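Local coordinates for beta-galactosidase (Trichoderma reesei, PDB 3OGR), which probably hydrolyses terminal non-reducing beta-D-galactose residues of beta-D-galactosides, as a member of glycoside hydrolase family 35, at residues V47-L52 with V73-D78; Y118-V123 with L787-T792; Y322-G327 with G345-E350. All coordinates share one frame; numbering follows the deposited sequence.

Contact 1 of 3, residues V47-L52 with V73-D78; sequences VHPFRL and VSFYVD. With GAL (beta-D-galactopyranose), chain E.
His48 and Tyr76 run alongside each other in the same direction, their ring planes 41° apart, an oblique pairing in which His48 NE2 comes 3.2 Å from Tyr76 CD2. Tyr76 CB sits over one face of the imidazole, toward its rim, as a CH-pi contact. The Phe50 ring is sandwiched: Asp78 CB lies over its centre, 3.7 Å from the ring centroid, and His48 CB covers the opposite face off-centre. Phe50 takes up this slot with CG between its backbone N and carbonyl carbon (chi1 54°), while its CE2 edge meets Tyr76 O at 3.5 Å. Pro49 is set across the Phe75 side chain, with Pro49 CD 3.7 Å from Phe75 CB. One straight backbone bond, Val47 N to Ser74 O at 3.0 Å, continues the parallel pairing to the end of strand 38-47; the 3-10 turn of Pro49-Arg51 follows it. The imidazole is fixed from two ends, Arg51 NH1 donating in its plane to His48 ND1 (2.9 Å) and Glu46 bonding NE2. It lies beside a sugar-binding residue, for Tyr76 OH accepts a bond from galactose O3 (2.8 Å) and also bonds Asn179. Parallel strands 38-47 and 72-76 of the TIM barrel are joined here; helices 58-67 and 98-107 cover the Val47, Val73 and Phe75 side, and strand 110-116 continues the sheet past 72-76.

Contact 2 of 3, residues Y118-V123 with L787-T792; sequences YINAEV and LDENWT. With GAL (beta-D-galactopyranose), chain E.
Tyr118 OH reaches between the segments and makes two short bonds: Asn790 N donates to it at 2.7 Å, nearly straight, and it donates to Asn120 OD1 at 2.6 Å, in the carbonyl plane on a lone pair. With CG anti to the backbone N (chi1 -175°), the phenol ring extends toward 787-792 and crosses the Asn790 side chain at about a right angle. Beside it, the Asn120 amide and the Glu789 carboxylate are stacked, planes 22° apart. This is the tight part, with Tyr118 and Asn120 buried. Glu789, extended beyond CG, brings OE2 to Glu122 N at 2.9 Å, a bent bond (133°) that meets the oxygen nearly along its C-O axis. Glu122 OE2 and Glu789 OE2 are only 3.7 Å apart, a proximity of like charges probably eased by the water that donates to Glu122 OE2 and Glu789 OE1. A phenylalanine in place of Tyr118 would probably leave Asn790 N without its acceptor and the Asn120 amide freer to turn. The more open side is at Trp791, an exposed residue whose CD1 edge faces Asn120 OD1 at 3.6 Å while its NE1 bonds Glu180. Glu789 itself remains partly exposed. Tyr118 and Glu789 thus form a second shell behind the sugar contacts: Asn120 ND2 donates to galactose O4 (2.8 Å), Ala121 N to O3, and Glu122 takes O4 and O6 on separate carboxylate oxygens. The arrangement is that of a galactose-binding pocket on a TIM-barrel loop following strand 110-116, buttressed by the sequence-distant loop between strands 775-782 and 803-811.

Contact 3 of 3, residues Y322-G327 with G345-E350; sequences YMTFGG and GASIRE. With GAL (beta-D-galactopyranose), chain E.
Phe325 and Ile348 meet at about a right angle in the loop after strand 318-321 of the TIM barrel, Phe325 CD1 lying 3.8 Å from Ile348 CG2. Phe325 holds CG anti to its backbone N (chi1 167°), which carries the ring edge to the Arg349 and Glu350 carbonyls: CE1 is 3.2 Å from Arg349 O, in the ring plane, while Gly327 N lies over the centre of one face. Ile348 CG1 is anti to the carbonyl carbon (chi1 -54°), which takes CD1 to 4.0 Å from Thr324 CG2 and leaves CG2 against the ring. Thr324 O is covered by Ala346 CB and the Ile348 side chain and accepts a hydrogen bond from Ile348 N at 3.0 Å. Two waters stitch the backbones, one between Met323 O and Ser347 N, the other between Gly326 N and Ile348 O. A cis peptide joins Tyr322 to Met323. Met323 SD lies over the centre of the Tyr322 ring, and Tyr322 CE1 comes 3.5 Å from galactose O6. Glu350, fully extended, bonds Thr328 and Ser341 with its carboxylate and lays CG 3.3 Å from Gly327 O.

In the fold
From the N terminus, contact 1 comes first, its ranges 47-52 and 73-78 closing a short loop that holds helix 58-67 between two parallel barrel strands. Contact 2 opens later at 118-123, after strand 110-116, and closes only at 787-792, spanning more than 660 residues. Contact 3 falls within that span, its 322-327 and 345-350 closing a loop within the connection from strand 318-321 to helix 357-370; none of the three cross. Galactose touches all three. Arg51 of contact 1 reaches Ala121 of contact 2, and His48 packs on Tyr322 and Met323 of contact 3, so the barrel loops and the loop between strands 775-782 and 803-811 are gathered round one sugar site.

Contact 1 of 3, residues V47-L52 with V73-D78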
loop_
_atom_site.group_PDB
_atom_site.type_symbol
_atom_site.label_atom_id
_atom_site.label_comp_id
_atom_site.label_asym_id
_atom_site.label_seq_id
_atom_site.Cartn_x
_atom_site.Cartn_y
_atom_site.Cartn_z
ATOM N N VAL A 47 -4.614 2.148 1.800
ATOM C CA VAL A 47 -4.885 0.713 1.625
ATOM C C VAL A 47 -5.668 0.607 0.344
ATOM O O VAL A 47 -6.633 1.350 0.169
ATOM C CB VAL A 47 -5.692 0.103 2.761
ATOM C CG1 VAL A 47 -6.047 -1.416 2.494
ATOM C CG2 VAL A 47 -4.918 0.253 4.110
ATOM N N HIS A 48 -5.320 -0.334 -0.519
ATOM C CA HIS A 48 -6.052 -0.481 -1.797
ATOM C C HIS A 48 -6.798 -1.839 -1.776
ATOM O O HIS A 48 -6.148 -2.884 -1.864
ATOM C CB HIS A 48 -5.097 -0.424 -2.995
ATOM C CG HIS A 48 -4.426 0.908 -3.117
ATOM N ND1 HIS A 48 -3.297 1.135 -3.896
ATOM C CD2 HIS A 48 -4.747 2.100 -2.549
ATOM C CE1 HIS A 48 -2.951 2.412 -3.777
ATOM N NE2 HIS A 48 -3.828 3.020 -2.985
ATOM N N PRO A 49 -8.129 -1.795 -1.676
ATOM C CA PRO A 49 -8.882 -3.073 -1.499
ATOM C C PRO A 49 -8.605 -4.040 -2.650
ATOM O O PRO A 49 -8.554 -5.238 -2.421
ATOM C CB PRO A 49 -10.354 -2.656 -1.444
ATOM C CG PRO A 49 -10.394 -1.192 -1.956
ATOM C CD PRO A 49 -8.977 -0.564 -1.641
ATOM N N PHE A 50 -8.347 -3.516 -3.874
ATOM C CA PHE A 50 -8.178 -4.444 -4.999
ATOM C C PHE A 50 -6.854 -5.161 -5.009
ATOM O O PHE A 50 -6.652 -6.108 -5.790
ATOM C CB PHE A 50 -8.397 -3.706 -6.327
ATOM C CG PHE A 50 -7.515 -2.481 -6.444
ATOM C CD1 PHE A 50 -6.166 -2.637 -6.916
ATOM C CD2 PHE A 50 -7.969 -1.187 -6.075
ATOM C CE1 PHE A 50 -5.288 -1.502 -7.014
ATOM C CE2 PHE A 50 -7.112 -0.071 -6.199
ATOM C CZ PHE A 50 -5.754 -0.233 -6.668
ATOM N N ARG A 51 -5.961 -4.755 -4.129
ATOM C CA ARG A 51 -4.654 -5.417 -4.000
ATOM C C ARG A 51 -4.652 -6.479 -2.889
ATOM O O ARG A 51 -3.612 -7.117 -2.654
ATOM C CB ARG A 51 -3.573 -4.361 -3.730
ATOM C CG ARG A 51 -3.091 -3.736 -5.076
ATOM C CD ARG A 51 -2.241 -2.464 -4.838
ATOM N NE ARG A 51 -1.385 -2.252 -6.040
ATOM C CZ ARG A 51 -1.092 -1.038 -6.549
ATOM N NH1 ARG A 51 -1.717 0.106 -6.090
ATOM N NH2 ARG A 51 -0.230 -0.952 -7.580
ATOM N N LEU A 52 -5.816 -6.757 -2.317
ATOM C CA LEU A 52 -5.950 -7.854 -1.295
ATOM C C LEU A 52 -7.325 -8.467 -1.519
ATOM O O LEU A 52 -8.308 -8.052 -0.891
ATOM C CB LEU A 52 -5.811 -7.291 0.122
ATOM C CG LEU A 52 -5.927 -8.320 1.242
ATOM C CD1 LEU A 52 -4.955 -9.507 1.077
ATOM C CD2 LEU A 52 -5.734 -7.673 2.586
ATOM N N VAL A 73 -8.578 5.540 6.810
ATOM C CA VAL A 73 -7.892 4.880 5.706
ATOM C C VAL A 73 -8.279 5.551 4.424
ATOM O O VAL A 73 -9.480 5.909 4.260
ATOM C CB VAL A 73 -8.200 3.356 5.686
ATOM C CG1 VAL A 73 -7.966 2.741 4.291
ATOM C CG2 VAL A 73 -7.328 2.643 6.760
ATOM N N SER A 74 -7.295 5.697 3.520
ATOM C CA SER A 74 -7.549 6.281 2.183
ATOM C C SER A 74 -7.432 5.183 1.188
ATOM O O SER A 74 -6.503 4.377 1.289
ATOM C CB SER A 74 -6.552 7.411 1.958
ATOM O OG SER A 74 -6.567 7.839 0.622
ATOM N N PHE A 75 -8.343 5.103 0.213
ATOM C CA PHE A 75 -8.280 4.005 -0.742
ATOM C C PHE A 75 -8.597 4.482 -2.150
ATOM O O PHE A 75 -9.475 5.339 -2.358
ATOM C CB PHE A 75 -9.264 2.862 -0.342
ATOM C CG PHE A 75 -10.743 3.197 -0.478
ATOM C CD1 PHE A 75 -11.405 3.941 0.478
ATOM C CD2 PHE A 75 -11.457 2.742 -1.595
ATOM C CE1 PHE A 75 -12.802 4.196 0.337
ATOM C CE2 PHE A 75 -12.836 3.050 -1.770
ATOM C CZ PHE A 75 -13.492 3.768 -0.773
ATOM N N TYR A 76 -7.905 3.881 -3.109
ATOM C CA TYR A 76 -8.290 3.952 -4.518
ATOM C C TYR A 76 -9.275 2.883 -4.898
ATOM O O TYR A 76 -9.357 1.776 -4.263
ATOM C CB TYR A 76 -7.026 3.773 -5.447
ATOM C CG TYR A 76 -6.110 4.972 -5.516
ATOM C CD1 TYR A 76 -6.599 6.300 -5.745
ATOM C CD2 TYR A 76 -4.714 4.753 -5.529
ATOM C CE1 TYR A 76 -5.651 7.397 -5.897
ATOM C CE2 TYR A 76 -3.813 5.809 -5.710
ATOM C CZ TYR A 76 -4.287 7.115 -5.868
ATOM O OH TYR A 76 -3.394 8.140 -6.004
ATOM N N VAL A 77 -10.001 3.169 -5.992
ATOM C CA VAL A 77 -10.740 2.119 -6.715
ATOM C C VAL A 77 -10.140 2.036 -8.109
ATOM O O VAL A 77 -9.845 3.079 -8.701
ATOM C CB VAL A 77 -12.233 2.446 -6.766
ATOM C CG1 VAL A 77 -13.036 1.274 -7.469
ATOM C CG2 VAL A 77 -12.718 2.597 -5.341
ATOM N N ASP A 78 -9.914 0.795 -8.576
ATOM C CA ASP A 78 -9.299 0.586 -9.902
ATOM C C ASP A 78 -10.390 0.273 -10.949
ATOM O O ASP A 78 -10.947 -0.831 -10.993
ATOM C CB ASP A 78 -8.300 -0.537 -9.779
ATOM C CG ASP A 78 -7.509 -0.788 -11.072
ATOM O OD1 ASP A 78 -7.739 -0.190 -12.140
ATOM O OD2 ASP A 78 -6.558 -1.655 -10.981
HETATM C C1 GAL E . 1.610 9.815 -6.330
HETATM C C2 GAL E . 0.344 9.252 -7.055
HETATM C C3 GAL E . 0.031 7.854 -6.562
HETATM C C4 GAL E . 1.264 6.953 -6.711
HETATM C C5 GAL E . 2.430 7.622 -5.990
HETATM C C6 GAL E . 3.782 6.901 -6.174
HETATM O O1 GAL E . 2.154 10.955 -6.994
HETATM O O2 GAL E . -0.757 10.101 -6.738
HETATM O O3 GAL E . -1.032 7.304 -7.326
HETATM O O4 GAL E . 1.547 6.865 -8.105
HETATM O O5 GAL E . 2.665 8.929 -6.553
HETATM O O6 GAL E . 3.696 5.612 -5.569
#

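Contact 2 of 3, residues Y118-V123 with L787-T792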
loop_
_atom_site.group_PDB
_atom_site.type_symbol
_atom_site.label_atom_id
_atom_site.label_comp_id
_atom_site.label_asym_id
_atom_site.label_seq_id
_atom_site.Cartn_x
_atom_site.Cartn_y
_atom_site.Cartn_z
ATOM N N TYR A 118 -9.157 8.416 -12.952
ATOM C CA TYR A 118 -7.738 8.155 -13.079
ATOM C C TYR A 118 -7.128 8.119 -11.663
ATOM O O TYR A 118 -7.347 9.024 -10.853
ATOM C CB TYR A 118 -7.038 9.296 -13.873
ATOM C CG TYR A 118 -5.588 8.938 -14.104
ATOM C CD1 TYR A 118 -5.290 7.883 -15.010
ATOM C CD2 TYR A 118 -4.584 9.547 -13.399
ATOM C CE1 TYR A 118 -3.993 7.491 -15.205
ATOM C CE2 TYR A 118 -3.245 9.138 -13.568
ATOM C CZ TYR A 118 -2.988 8.109 -14.490
ATOM O OH TYR A 118 -1.713 7.600 -14.619
ATOM N N ILE A 119 -6.340 7.055 -11.387
ATOM C CA ILE A 119 -5.726 6.913 -10.026
ATOM C C ILE A 119 -4.194 6.830 -10.008
ATOM O O ILE A 119 -3.593 7.063 -8.982
ATOM C CB ILE A 119 -6.339 5.662 -9.223
ATOM C CG1 ILE A 119 -6.081 4.358 -9.983
ATOM C CG2 ILE A 119 -7.794 5.915 -8.937
ATOM C CD1 ILE A 119 -6.249 3.137 -9.071
ATOM N N ASN A 120 -3.604 6.537 -11.157
ATOM C CA ASN A 120 -2.122 6.359 -11.294
ATOM C C ASN A 120 -1.769 5.083 -10.509
ATOM O O ASN A 120 -2.043 3.992 -11.030
ATOM C CB ASN A 120 -1.330 7.639 -10.863
ATOM C CG ASN A 120 0.002 7.738 -11.537
ATOM O OD1 ASN A 120 0.065 7.803 -12.792
ATOM N ND2 ASN A 120 1.112 7.694 -10.711
ATOM N N ALA A 121 -1.185 5.190 -9.287
ATOM C CA ALA A 121 -1.190 4.057 -8.327
ATOM C C ALA A 121 -0.313 2.893 -8.677
ATOM O O ALA A 121 -0.336 1.835 -8.027
ATOM C CB ALA A 121 -2.629 3.535 -8.019
ATOM N N GLU A 122 0.532 3.082 -9.680
ATOM C CA GLU A 122 1.359 1.957 -10.227
ATOM C C GLU A 122 0.489 0.754 -10.634
ATOM O O GLU A 122 0.925 -0.385 -10.594
ATOM C CB GLU A 122 2.466 1.519 -9.242
ATOM C CG GLU A 122 3.548 2.661 -9.144
ATOM C CD GLU A 122 3.122 3.874 -8.344
ATOM O OE1 GLU A 122 2.728 3.707 -7.144
ATOM O OE2 GLU A 122 3.232 5.038 -8.884
ATOM N N VAL A 123 -0.728 1.060 -11.079
ATOM C CA VAL A 123 -1.587 -0.019 -11.653
ATOM C C VAL A 123 -1.645 0.127 -13.173
ATOM O O VAL A 123 -1.378 1.218 -13.725
ATOM C CB VAL A 123 -3.055 -0.009 -11.056
ATOM C CG1 VAL A 123 -3.050 -0.182 -9.556
ATOM C CG2 VAL A 123 -3.903 1.164 -11.544
ATOM N N LEU A 787 -0.407 -1.994 -18.912
ATOM C CA LEU A 787 -0.530 -0.726 -19.669
ATOM C C LEU A 787 0.117 0.418 -18.883
ATOM O O LEU A 787 0.085 0.471 -17.647
ATOM C CB LEU A 787 -2.014 -0.441 -19.975
ATOM C CG LEU A 787 -2.706 -1.627 -20.703
ATOM C CD1 LEU A 787 -4.150 -1.259 -21.064
ATOM C CD2 LEU A 787 -1.952 -2.033 -22.002
ATOM N N ASP A 788 0.691 1.370 -19.620
ATOM C CA ASP A 788 1.404 2.477 -18.952
ATOM C C ASP A 788 0.396 3.394 -18.260
ATOM O O ASP A 788 -0.763 3.509 -18.647
ATOM C CB ASP A 788 2.189 3.283 -19.986
ATOM C CG ASP A 788 3.397 2.476 -20.558
ATOM O OD1 ASP A 788 3.844 1.527 -19.964
ATOM O OD2 ASP A 788 3.906 2.866 -21.593
ATOM N N GLU A 789 0.918 4.119 -17.262
ATOM C CA GLU A 789 0.176 5.225 -16.672
ATOM C C GLU A 789 0.024 6.432 -17.612
ATOM O O GLU A 789 0.566 6.435 -18.733
ATOM C CB GLU A 789 0.877 5.650 -15.384
ATOM C CG GLU A 789 0.755 4.601 -14.289
ATOM C CD GLU A 789 1.602 4.948 -13.110
ATOM O OE1 GLU A 789 2.747 5.426 -13.298
ATOM O OE2 GLU A 789 1.170 4.689 -11.965
ATOM N N ASN A 790 -0.764 7.421 -17.159
ATOM C CA ASN A 790 -1.047 8.623 -17.952
ATOM C C ASN A 790 -0.951 9.796 -17.010
ATOM O O ASN A 790 -1.941 10.539 -16.824
ATOM C CB ASN A 790 -2.470 8.505 -18.517
ATOM C CG ASN A 790 -2.628 9.306 -19.770
ATOM O OD1 ASN A 790 -2.597 8.769 -20.854
ATOM N ND2 ASN A 790 -2.973 10.580 -19.621
ATOM N N TRP A 791 0.227 9.972 -16.404
ATOM C CA TRP A 791 0.315 10.918 -15.331
ATOM C C TRP A 791 0.331 12.359 -15.824
ATOM O O TRP A 791 0.078 13.276 -15.002
ATOM C CB TRP A 791 1.531 10.604 -14.414
ATOM C CG TRP A 791 1.584 11.499 -13.231
ATOM C CD1 TRP A 791 1.140 11.184 -12.002
ATOM C CD2 TRP A 791 2.202 12.832 -13.133
ATOM N NE1 TRP A 791 1.366 12.244 -11.115
ATOM C CE2 TRP A 791 2.002 13.274 -11.783
ATOM C CE3 TRP A 791 2.842 13.721 -14.076
ATOM C CZ2 TRP A 791 2.428 14.555 -11.323
ATOM C CZ3 TRP A 791 3.284 15.030 -13.609
ATOM C CH2 TRP A 791 3.063 15.415 -12.246
ATOM N N THR A 792 0.684 12.616 -17.086
ATOM C CA THR A 792 0.647 14.008 -17.600
ATOM C C THR A 792 -0.504 14.175 -18.554
ATOM O O THR A 792 -0.497 13.635 -19.669
ATOM C CB THR A 792 1.972 14.277 -18.374
ATOM O OG1 THR A 792 3.058 14.083 -17.479
ATOM C CG2 THR A 792 2.031 15.750 -18.938
HETATM C C1 GAL E . 1.610 9.815 -6.330
HETATM C C2 GAL E . 0.344 9.252 -7.055
HETATM C C3 GAL E . 0.031 7.854 -6.562
HETATM C C4 GAL E . 1.264 6.953 -6.711
HETATM C C5 GAL E . 2.430 7.622 -5.990
HETATM C C6 GAL E . 3.782 6.901 -6.174
HETATM O O1 GAL E . 2.154 10.955 -6.994
HETATM O O2 GAL E . -0.757 10.101 -6.738
HETATM O O3 GAL E . -1.032 7.304 -7.326
HETATM O O4 GAL E . 1.547 6.865 -8.105
HETATM O O5 GAL E . 2.665 8.929 -6.553
HETATM O O6 GAL E . 3.696 5.612 -5.569
HETATM O O HOH W 1 4.234 5.740 -11.114
#

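Contact 3 of 3, residues Y322-G327 with G345-E350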
loop_
_atom_site.group_PDB
_atom_site.type_symbol
_atom_site.label_atom_id
_atom_site.label_comp_id
_atom_site.label_asym_id
_atom_site.label_seq_id
_atom_site.Cartn_x
_atom_site.Cartn_y
_atom_site.Cartn_z
ATOM N N TYR A 322 1.088 7.185 2.258
ATOM C CA TYR A 322 0.956 6.345 1.088
ATOM C C TYR A 322 2.285 5.595 0.869
ATOM O O TYR A 322 3.277 6.284 0.669
ATOM C CB TYR A 322 0.659 7.257 -0.142
ATOM C CG TYR A 322 0.413 6.479 -1.425
ATOM C CD1 TYR A 322 1.427 5.791 -2.082
ATOM C CD2 TYR A 322 -0.891 6.432 -2.005
ATOM C CE1 TYR A 322 1.194 5.043 -3.225
ATOM C CE2 TYR A 322 -1.143 5.686 -3.164
ATOM C CZ TYR A 322 -0.116 4.979 -3.752
ATOM O OH TYR A 322 -0.407 4.210 -4.869
ATOM N N MET A 323 2.329 4.265 0.870
ATOM C CA MET A 323 1.258 3.322 1.334
ATOM C C MET A 323 1.471 3.059 2.815
ATOM O O MET A 323 2.597 3.218 3.362
ATOM C CB MET A 323 1.446 1.975 0.609
ATOM C CG MET A 323 1.252 2.115 -0.922
ATOM S SD MET A 323 -0.359 2.643 -1.401
ATOM C CE MET A 323 -1.361 1.208 -0.909
ATOM N N THR A 324 0.387 2.590 3.444
ATOM C CA THR A 324 0.497 2.017 4.815
ATOM C C THR A 324 0.502 0.504 4.733
ATOM O O THR A 324 1.289 -0.145 5.402
ATOM C CB THR A 324 -0.592 2.616 5.709
ATOM O OG1 THR A 324 -0.284 4.025 5.887
ATOM C CG2 THR A 324 -0.600 2.013 7.128
ATOM N N PHE A 325 -0.383 -0.095 3.901
ATOM C CA PHE A 325 -0.327 -1.486 3.523
ATOM C C PHE A 325 -0.462 -1.527 1.994
ATOM O O PHE A 325 -1.432 -0.999 1.462
ATOM C CB PHE A 325 -1.485 -2.299 4.137
ATOM C CG PHE A 325 -1.633 -3.655 3.523
ATOM C CD1 PHE A 325 -0.641 -4.642 3.717
ATOM C CD2 PHE A 325 -2.708 -3.923 2.654
ATOM C CE1 PHE A 325 -0.776 -5.954 3.100
ATOM C CE2 PHE A 325 -2.858 -5.221 2.066
ATOM C CZ PHE A 325 -1.856 -6.209 2.270
ATOM N N GLY A 326 0.544 -2.114 1.310
ATOM C CA GLY A 326 0.613 -2.107 -0.147
ATOM C C GLY A 326 -0.106 -3.285 -0.805
ATOM O O GLY A 326 -0.779 -3.110 -1.798
ATOM N N GLY A 327 0.060 -4.481 -0.253
ATOM C CA GLY A 327 -0.519 -5.687 -0.899
ATOM C C GLY A 327 0.240 -6.075 -2.147
ATOM O O GLY A 327 1.446 -5.897 -2.275
ATOM N N GLY A 345 7.807 -1.210 0.744
ATOM C CA GLY A 345 8.611 -0.828 1.952
ATOM C C GLY A 345 7.741 -0.212 3.043
ATOM O O GLY A 345 8.265 0.447 3.928
ATOM N N ALA A 346 6.417 -0.468 3.018
ATOM C CA ALA A 346 5.445 0.210 3.926
ATOM C C ALA A 346 5.610 -0.279 5.370
ATOM O O ALA A 346 6.208 -1.349 5.664
ATOM C CB ALA A 346 3.954 -0.016 3.454
ATOM N N SER A 347 4.951 0.463 6.261
ATOM C CA SER A 347 4.931 0.088 7.690
ATOM C C SER A 347 4.299 -1.262 7.937
ATOM O O SER A 347 4.660 -1.911 8.910
ATOM C CB SER A 347 4.281 1.171 8.564
ATOM O OG SER A 347 2.944 1.403 8.137
ATOM N N ILE A 348 3.287 -1.614 7.128
ATOM C CA ILE A 348 2.680 -2.971 7.168
ATOM C C ILE A 348 3.166 -3.702 5.941
ATOM O O ILE A 348 2.963 -3.196 4.831
ATOM C CB ILE A 348 1.124 -2.903 7.171
ATOM C CG1 ILE A 348 0.698 -1.992 8.322
ATOM C CG2 ILE A 348 0.569 -4.333 7.318
ATOM C CD1 ILE A 348 -0.842 -1.779 8.396
ATOM N N ARG A 349 3.824 -4.876 6.117
ATOM C CA ARG A 349 4.413 -5.590 4.964
ATOM C C ARG A 349 3.301 -6.165 4.073
ATOM O O ARG A 349 2.121 -6.286 4.481
ATOM C CB ARG A 349 5.223 -6.799 5.469
ATOM C CG ARG A 349 6.539 -6.447 6.183
ATOM C CD ARG A 349 7.211 -7.745 6.605
ATOM N NE ARG A 349 8.423 -7.504 7.377
ATOM C CZ ARG A 349 9.630 -7.322 6.901
ATOM N NH1 ARG A 349 9.831 -7.306 5.582
ATOM N NH2 ARG A 349 10.654 -7.163 7.764
ATOM N N GLU A 350 3.714 -6.602 2.884
ATOM C CA GLU A 350 2.801 -7.222 1.919
ATOM C C GLU A 350 2.085 -8.419 2.556
ATOM O O GLU A 350 0.924 -8.653 2.217
ATOM C CB GLU A 350 3.639 -7.650 0.701
ATOM C CG GLU A 350 2.820 -8.265 -0.396
ATOM C CD GLU A 350 3.687 -8.481 -1.610
ATOM O OE1 GLU A 350 4.940 -8.368 -1.533
ATOM O OE2 GLU A 350 3.153 -8.817 -2.701
HETATM C C1 GAL E . 1.610 9.815 -6.330
HETATM C C2 GAL E . 0.344 9.252 -7.055
HETATM C C3 GAL E . 0.031 7.854 -6.562
HETATM C C4 GAL E . 1.264 6.953 -6.711
HETATM C C5 GAL E . 2.430 7.622 -5.990
HETATM C C6 GAL E . 3.782 6.901 -6.174
HETATM O O1 GAL E . 2.154 10.955 -6.994
HETATM O O2 GAL E . -0.757 10.101 -6.738
HETATM O O3 GAL E . -1.032 7.304 -7.326
HETATM O O4 GAL E . 1.547 6.865 -8.105
HETATM O O5 GAL E . 2.665 8.929 -6.553
HETATM O O6 GAL E . 3.696 5.612 -5.569
HETATM O O HOH W 2 3.903 3.084 5.836
HETATM O O HOH W 3 2.782 -3.546 2.134
#